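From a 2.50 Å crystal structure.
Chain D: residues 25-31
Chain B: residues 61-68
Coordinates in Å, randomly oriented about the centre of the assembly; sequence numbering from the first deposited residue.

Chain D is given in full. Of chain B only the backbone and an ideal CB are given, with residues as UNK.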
# COMPACT_ATOMS: atom_id res chain seq x y z
N ALA D 25 0.04 -27.79 -21.16
CA ALA D 25 0.42 -27.56 -19.77
C ALA D 25 -0.10 -26.21 -19.20
O ALA D 25 -0.09 -25.18 -19.88
CB ALA D 25 1.95 -27.70 -19.60
N ALA D 26 -0.54 -26.22 -17.94
CA ALA D 26 -1.22 -25.05 -17.31
C ALA D 26 -0.36 -23.98 -16.58
O ALA D 26 -0.91 -23.30 -15.71
CB ALA D 26 -2.32 -25.56 -16.31
N ILE D 27 0.93 -23.80 -16.90
CA ILE D 27 1.76 -22.97 -15.97
C ILE D 27 1.46 -21.52 -15.85
O ILE D 27 1.68 -20.75 -16.77
CB ILE D 27 3.29 -23.27 -15.91
CG1 ILE D 27 4.12 -22.01 -15.97
CG2 ILE D 27 3.76 -24.30 -16.95
CD1 ILE D 27 5.52 -22.26 -15.53
N LEU D 28 0.95 -21.16 -14.68
CA LEU D 28 0.77 -19.76 -14.28
C LEU D 28 2.06 -18.98 -13.85
O LEU D 28 2.70 -19.38 -12.90
CB LEU D 28 -0.24 -19.70 -13.12
CG LEU D 28 -0.19 -18.44 -12.27
CD1 LEU D 28 -0.45 -17.32 -13.24
CD2 LEU D 28 -1.27 -18.42 -11.23
N ARG D 29 2.44 -17.89 -14.51
CA ARG D 29 3.65 -17.22 -14.15
C ARG D 29 3.35 -15.82 -13.65
O ARG D 29 2.47 -15.14 -14.22
CB ARG D 29 4.58 -17.17 -15.31
CG ARG D 29 5.82 -16.41 -15.05
CD ARG D 29 6.76 -16.84 -16.14
NE ARG D 29 8.12 -16.49 -15.83
CZ ARG D 29 8.63 -15.26 -15.71
NH1 ARG D 29 7.90 -14.14 -15.83
NH2 ARG D 29 9.91 -15.15 -15.38
N ILE D 30 4.02 -15.41 -12.58
CA ILE D 30 3.70 -14.12 -11.97
C ILE D 30 4.94 -13.25 -11.94
O ILE D 30 6.04 -13.76 -11.74
CB ILE D 30 3.17 -14.24 -10.57
CG1 ILE D 30 2.22 -15.44 -10.47
CG2 ILE D 30 2.50 -12.98 -10.17
CD1 ILE D 30 1.33 -15.46 -9.25
N GLN D 31 4.77 -11.96 -12.24
CA GLN D 31 5.86 -11.06 -12.09
C GLN D 31 5.25 -9.82 -11.52
O GLN D 31 4.03 -9.70 -11.51
CB GLN D 31 6.63 -10.82 -13.38
CG GLN D 31 5.89 -11.08 -14.63
CD GLN D 31 6.72 -10.84 -15.89
OE1 GLN D 31 6.76 -11.67 -16.78
NE2 GLN D 31 7.37 -9.68 -15.98
N UNK B 61 -2.92 -28.13 -7.76
CA UNK B 61 -2.33 -28.98 -8.81
C UNK B 61 -1.96 -28.16 -10.05
O UNK B 61 -1.61 -28.73 -11.10
CB UNK B 61 -3.30 -30.10 -9.20
N UNK B 62 -2.03 -26.84 -9.97
CA UNK B 62 -1.49 -26.00 -11.04
C UNK B 62 -0.11 -25.65 -10.60
O UNK B 62 0.03 -25.21 -9.47
CB UNK B 62 -2.34 -24.75 -11.31
N UNK B 63 0.89 -25.76 -11.46
CA UNK B 63 2.17 -25.13 -11.14
C UNK B 63 2.15 -23.58 -11.20
O UNK B 63 1.47 -22.95 -12.07
CB UNK B 63 3.23 -25.66 -12.10
N UNK B 64 2.88 -22.94 -10.28
CA UNK B 64 2.99 -21.47 -10.28
C UNK B 64 4.46 -21.12 -10.30
O UNK B 64 5.25 -21.62 -9.49
CB UNK B 64 2.30 -20.84 -9.07
N UNK B 65 4.84 -20.29 -11.27
CA UNK B 65 6.20 -19.82 -11.35
C UNK B 65 6.28 -18.35 -10.94
O UNK B 65 5.37 -17.59 -11.15
CB UNK B 65 6.75 -20.02 -12.76
N UNK B 66 7.36 -18.00 -10.30
CA UNK B 66 7.58 -16.64 -9.93
C UNK B 66 9.03 -16.29 -10.24
O UNK B 66 9.98 -17.12 -10.16
CB UNK B 66 7.24 -16.41 -8.46
N UNK B 67 9.15 -15.05 -10.71
CA UNK B 67 10.40 -14.50 -11.17
C UNK B 67 11.33 -14.54 -9.99
O UNK B 67 10.96 -14.02 -8.96
CB UNK B 67 10.24 -13.09 -11.73
N UNK B 68 12.47 -15.21 -10.14
CA UNK B 68 13.54 -15.28 -9.10
C UNK B 68 13.59 -14.03 -8.23
O UNK B 68 13.75 -14.07 -7.01
CB UNK B 68 14.91 -15.48 -9.76

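The two backbones run side by side as parallel strands, 24° apart in direction, so positions 64 to 66 are read against a ladder whose side chains alternate between two faces, while those before and after them meet chain D from the side, head on or not at all.

Position 61 has phi 65° and psi 9°, and nothing of chain D lies within 5.5 Å of its ideal CB. The contact asks nothing here, but the positive phi favours glycine; the residue is Gly B61.

At position 62 the CA-to-CB bond points sideways, and the ideal CB is 4.8 Å from Ala D26 O. The methyl of Ala D26 points toward chain B with space around it, so a long or flat apolar side chain could reach across, while a short one would fall short. The residue is Trp B62. With chi1 in m, its ring lies under Ala D26 CB, which sits 4.0 Å from the centroid of the six-membered ring, 26° off the normal: a CH-pi contact over the face.

Position 63 also points sideways, its ideal CB 4.5 Å from Ile D27 CB. No polar partner is offered, and a small or beta-branched residue would suit the extended backbone. Thr B63 is found; its hydroxyl bonds elsewhere in the structure, whereas its backbone O accepts from Leu D28 N at 3.2 Å.

Position 64 pairs with Leu D28 and shares a face with Leu D28 and Ile D30. Two aliphatic neighbours suggest valine, isoleucine or leucine. Ile B64 uses both branches: its CG1 lies 4.1 Å from Leu D28 CD2, and its CG2 4.1 Å from Ile D30 CD1.

Position 65 turns to the other face, beside Arg D29. Its ideal CB is already 3.8 Å from Ile D27 CD1 and 4.4 Å from Arg D29 CG, so a small residue fits most simply. Ala B65 fills the place with one methyl, while its backbone holds the register: its N donates to Leu D28 O at 2.8 Å and its O accepts from Ile D30 N at 2.9 Å.

Position 66 returns to the face of Ile D30, where an apolar, beta-branched residue is reasonable but several would do. In Ile B66, CG2 lies 4.3 Å from Ile D30 CB, and the end of the side chain leads away.

Position 67 points toward chain D, its ideal CB 4.2 Å from Arg D29 NH2 and 4.6 Å from Gln D31 CB. Small residues suit, and a polar one is conceivable; Ala B67 simply packs there.

Position 68 points away, unconstrained by chain D, and is Ala B68.

Chain B (61-68) GWTIAIAA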
# COMPACT_ATOMS: atom_id res chain seq x y z
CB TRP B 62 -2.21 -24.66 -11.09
CG TRP B 62 -3.55 -24.66 -11.67
CD1 TRP B 62 -4.67 -25.29 -11.19
CD2 TRP B 62 -3.95 -23.97 -12.85
NE1 TRP B 62 -5.74 -25.07 -12.03
CE2 TRP B 62 -5.33 -24.25 -13.05
CE3 TRP B 62 -3.29 -23.15 -13.77
CZ2 TRP B 62 -6.05 -23.73 -14.13
CZ3 TRP B 62 -3.99 -22.67 -14.83
CH2 TRP B 62 -5.35 -22.94 -14.99
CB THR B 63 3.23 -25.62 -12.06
OG1 THR B 63 3.44 -27.01 -11.80
CG2 THR B 63 4.50 -24.90 -11.79
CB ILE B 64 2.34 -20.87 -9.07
CG1 ILE B 64 0.86 -21.23 -9.06
CG2 ILE B 64 2.48 -19.36 -9.05
CD1 ILE B 64 0.16 -20.82 -7.75
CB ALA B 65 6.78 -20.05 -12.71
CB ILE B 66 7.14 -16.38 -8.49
CG1 ILE B 66 7.99 -17.19 -7.50
CG2 ILE B 66 5.67 -16.86 -8.31
CD1 ILE B 66 8.14 -16.49 -6.15
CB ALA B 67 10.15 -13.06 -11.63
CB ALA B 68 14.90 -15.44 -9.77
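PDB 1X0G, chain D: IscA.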